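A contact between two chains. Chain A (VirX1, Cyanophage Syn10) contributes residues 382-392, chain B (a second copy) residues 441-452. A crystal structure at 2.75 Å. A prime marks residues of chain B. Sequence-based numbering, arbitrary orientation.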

# COMPACT_ATOMS: atom_id res chain seq x y z
N GLN A 382 24.77 10.00 -1.31
CA GLN A 382 23.95 10.22 -0.08
C GLN A 382 22.63 9.46 -0.25
O GLN A 382 22.17 8.88 0.74
CB GLN A 382 23.73 11.71 0.18
CG GLN A 382 23.06 12.00 1.52
CD GLN A 382 23.80 11.34 2.66
OE1 GLN A 382 24.99 11.53 2.83
NE2 GLN A 382 23.09 10.55 3.45
N ALA A 383 22.07 9.44 -1.45
CA ALA A 383 20.83 8.69 -1.78
C ALA A 383 20.99 7.21 -1.38
O ALA A 383 20.07 6.67 -0.77
CB ALA A 383 20.51 8.85 -3.25
N GLU A 384 22.13 6.60 -1.70
CA GLU A 384 22.39 5.16 -1.40
C GLU A 384 22.57 4.97 0.11
O GLU A 384 22.00 4.00 0.65
CB GLU A 384 23.60 4.66 -2.20
CG GLU A 384 23.34 4.55 -3.71
CD GLU A 384 24.57 4.47 -4.61
OE1 GLU A 384 25.19 5.53 -4.93
OE2 GLU A 384 24.92 3.36 -4.99
N ARG A 385 23.28 5.87 0.78
CA ARG A 385 23.49 5.81 2.26
C ARG A 385 22.15 5.98 2.99
O ARG A 385 21.92 5.27 4.00
CB ARG A 385 24.52 6.85 2.70
CG ARG A 385 25.91 6.59 2.14
CD ARG A 385 26.98 7.45 2.74
NE ARG A 385 26.85 8.83 2.34
CZ ARG A 385 27.33 9.37 1.23
NH1 ARG A 385 27.93 8.60 0.35
NH2 ARG A 385 27.19 10.66 0.99
N ASP A 386 21.30 6.89 2.50
CA ASP A 386 19.91 7.09 2.99
C ASP A 386 19.12 5.78 2.77
O ASP A 386 18.40 5.36 3.71
CB ASP A 386 19.27 8.33 2.35
CG ASP A 386 19.89 9.63 2.86
OD1 ASP A 386 20.64 9.57 3.85
OD2 ASP A 386 19.61 10.71 2.28
N GLY A 387 19.30 5.14 1.61
CA GLY A 387 18.71 3.83 1.28
C GLY A 387 19.18 2.74 2.24
O GLY A 387 18.34 1.92 2.64
N PHE A 388 20.47 2.73 2.57
CA PHE A 388 21.12 1.79 3.54
C PHE A 388 20.44 1.92 4.91
O PHE A 388 20.08 0.90 5.54
CB PHE A 388 22.62 2.09 3.65
CG PHE A 388 23.37 1.19 4.60
CD1 PHE A 388 23.38 1.44 5.95
CD2 PHE A 388 24.05 0.08 4.14
CE1 PHE A 388 24.06 0.59 6.82
CE2 PHE A 388 24.74 -0.75 5.01
CZ PHE A 388 24.73 -0.51 6.34
N ASN A 389 20.28 3.17 5.36
CA ASN A 389 19.65 3.50 6.66
C ASN A 389 18.20 3.01 6.62
O ASN A 389 17.78 2.32 7.55
CB ASN A 389 19.79 4.99 6.98
CG ASN A 389 21.20 5.40 7.37
OD1 ASN A 389 22.02 4.57 7.75
ND2 ASN A 389 21.49 6.69 7.30
N TYR A 390 17.46 3.31 5.56
CA TYR A 390 16.04 2.90 5.42
C TYR A 390 15.95 1.37 5.47
O TYR A 390 15.18 0.84 6.26
CB TYR A 390 15.38 3.45 4.16
CG TYR A 390 13.96 2.99 3.99
CD1 TYR A 390 12.92 3.55 4.71
CD2 TYR A 390 13.65 1.94 3.14
CE1 TYR A 390 11.62 3.09 4.58
CE2 TYR A 390 12.35 1.48 2.99
CZ TYR A 390 11.32 2.08 3.69
OH TYR A 390 10.04 1.65 3.53
N THR A 391 16.73 0.67 4.64
CA THR A 391 16.64 -0.80 4.52
C THR A 391 16.86 -1.43 5.89
O THR A 391 16.09 -2.33 6.26
CB THR A 391 17.61 -1.33 3.47
OG1 THR A 391 17.11 -0.76 2.25
CG2 THR A 391 17.66 -2.84 3.41
N CYS A 392 17.87 -1.00 6.62
CA CYS A 392 18.33 -1.73 7.82
C CYS A 392 17.49 -1.31 9.03
O CYS A 392 17.29 -2.15 9.92
CB CYS A 392 19.84 -1.57 7.99
SG CYS A 392 20.30 -0.26 9.15
N THR B 441 8.83 6.08 -4.24
CA THR B 441 9.71 5.39 -5.23
C THR B 441 11.14 5.37 -4.68
O THR B 441 11.77 4.30 -4.81
CB THR B 441 9.53 5.94 -6.65
OG1 THR B 441 10.11 7.24 -6.76
CG2 THR B 441 8.07 5.95 -7.07
N TRP B 442 11.63 6.45 -4.05
CA TRP B 442 12.94 6.45 -3.33
C TRP B 442 13.02 5.26 -2.36
O TRP B 442 14.00 4.50 -2.41
CB TRP B 442 13.18 7.77 -2.58
CG TRP B 442 13.26 8.99 -3.44
CD1 TRP B 442 12.27 9.90 -3.69
CD2 TRP B 442 14.43 9.46 -4.15
NE1 TRP B 442 12.73 10.88 -4.53
CE2 TRP B 442 14.05 10.65 -4.81
CE3 TRP B 442 15.74 8.99 -4.30
CZ2 TRP B 442 14.94 11.37 -5.61
CZ3 TRP B 442 16.62 9.70 -5.08
CH2 TRP B 442 16.22 10.88 -5.73
N GLN B 443 12.02 5.13 -1.48
CA GLN B 443 11.95 4.05 -0.46
C GLN B 443 11.92 2.68 -1.16
O GLN B 443 12.64 1.78 -0.71
CB GLN B 443 10.72 4.25 0.43
CG GLN B 443 10.85 5.45 1.35
CD GLN B 443 9.54 5.81 2.02
OE1 GLN B 443 8.77 4.93 2.43
NE2 GLN B 443 9.26 7.10 2.12
N ASP B 444 11.12 2.56 -2.22
CA ASP B 444 10.80 1.26 -2.87
C ASP B 444 12.01 0.79 -3.69
O ASP B 444 12.33 -0.43 -3.66
CB ASP B 444 9.52 1.35 -3.70
CG ASP B 444 8.26 1.60 -2.87
OD1 ASP B 444 8.32 1.46 -1.62
OD2 ASP B 444 7.22 1.95 -3.48
N LEU B 445 12.67 1.73 -4.37
CA LEU B 445 13.90 1.46 -5.16
C LEU B 445 15.00 1.00 -4.21
O LEU B 445 15.76 0.10 -4.59
CB LEU B 445 14.30 2.74 -5.91
CG LEU B 445 15.56 2.66 -6.76
CD1 LEU B 445 15.38 1.62 -7.86
CD2 LEU B 445 15.86 4.03 -7.35
N SER B 446 15.09 1.63 -3.03
CA SER B 446 16.14 1.36 -2.02
C SER B 446 15.94 -0.05 -1.49
O SER B 446 16.94 -0.79 -1.43
CB SER B 446 16.13 2.40 -0.92
OG SER B 446 16.69 3.63 -1.38
N THR B 447 14.68 -0.40 -1.18
CA THR B 447 14.24 -1.75 -0.74
C THR B 447 14.57 -2.80 -1.81
O THR B 447 15.06 -3.88 -1.44
CB THR B 447 12.73 -1.76 -0.46
OG1 THR B 447 12.57 -1.01 0.73
CG2 THR B 447 12.18 -3.16 -0.30
N ASP B 448 14.27 -2.50 -3.07
CA ASP B 448 14.42 -3.49 -4.17
C ASP B 448 15.91 -3.76 -4.42
O ASP B 448 16.27 -4.95 -4.59
CB ASP B 448 13.66 -3.04 -5.42
CG ASP B 448 12.15 -3.13 -5.27
OD1 ASP B 448 11.68 -3.60 -4.22
OD2 ASP B 448 11.43 -2.74 -6.21
N THR B 449 16.74 -2.71 -4.41
CA THR B 449 18.18 -2.77 -4.80
C THR B 449 19.01 -3.28 -3.62
O THR B 449 19.52 -4.40 -3.70
CB THR B 449 18.67 -1.42 -5.34
OG1 THR B 449 18.40 -0.45 -4.35
CG2 THR B 449 18.00 -1.00 -6.62
N ILE B 450 19.10 -2.50 -2.53
CA ILE B 450 19.94 -2.86 -1.34
C ILE B 450 19.28 -4.03 -0.60
O ILE B 450 20.01 -4.94 -0.19
CB ILE B 450 20.13 -1.63 -0.43
CG1 ILE B 450 20.70 -0.44 -1.21
CG2 ILE B 450 20.99 -1.97 0.77
CD1 ILE B 450 20.49 0.89 -0.53
N GLY B 451 17.95 -4.01 -0.43
CA GLY B 451 17.21 -5.00 0.37
C GLY B 451 17.14 -6.37 -0.30
O GLY B 451 17.62 -7.36 0.32
N LEU B 452 16.60 -6.40 -1.53
CA LEU B 452 16.22 -7.62 -2.30
C LEU B 452 17.17 -7.89 -3.48
O LEU B 452 16.98 -8.94 -4.14
CB LEU B 452 14.78 -7.45 -2.79
CG LEU B 452 13.71 -7.40 -1.70
CD1 LEU B 452 12.34 -7.14 -2.29
CD2 LEU B 452 13.70 -8.65 -0.85
O HOH W 1 9.98 0.30 1.34

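Two helices from separate copies of VirX1 cross almost at right angles, their axes 79° apart and 9.0 Å from each other at closest approach. Gly387 lies near the crossing, where its CA is 4.9 Å from the CA of Ser446′. The space beside this glycine is already taken: its CA lies 3.3 Å from Ser446′ OG, and a CB here would run into that oxygen and into Ile450′ CD1. A residue without a side chain therefore suits a backbone approach this tight.

Ile450′ uses the opening. Its side chain enters a hole formed by Glu384, Gly387, Phe388 and Thr391, and its CD1 reaches 3.6 Å from Gly387 C and 3.7 Å from Glu384 O. An extended aliphatic chain can fill such a groove against backbone whose polar groups are engaged in the helix; Phe388 N, for example, bonds to Glu384 O.

Thr391 is the reciprocal knob, set among Ser446′, Thr447′, Ile450′ and Gly451′. Its hydroxyl donates back to Gly387 O (3.0 Å from OG1), so the polar end is satisfied within its own helix, while CG2 packs 3.8 Å from Gly451′ CA. Ser446′ follows the same logic, its OG donating to Trp442′ O at 3.0 Å.

Tyr390 covers the most surface. Gln443′ lies over one face of its ring, with CG 4.2 Å from the ring centroid in a CH-pi contact, and Thr447′ OG1 meets the ring edge 3.4 Å from CE2 of Tyr390. No direct hydrogen bond joins the stretches. Instead, a water bridges them, 2.6 Å from Tyr390 OH and 3.0 Å from Thr447′ OG1, giving the phenol a polar partner beside an otherwise close-packed contact. At the other end, Ala383 CB touches Trp442′ CZ3 at 4.4 Å, a small apolar addition.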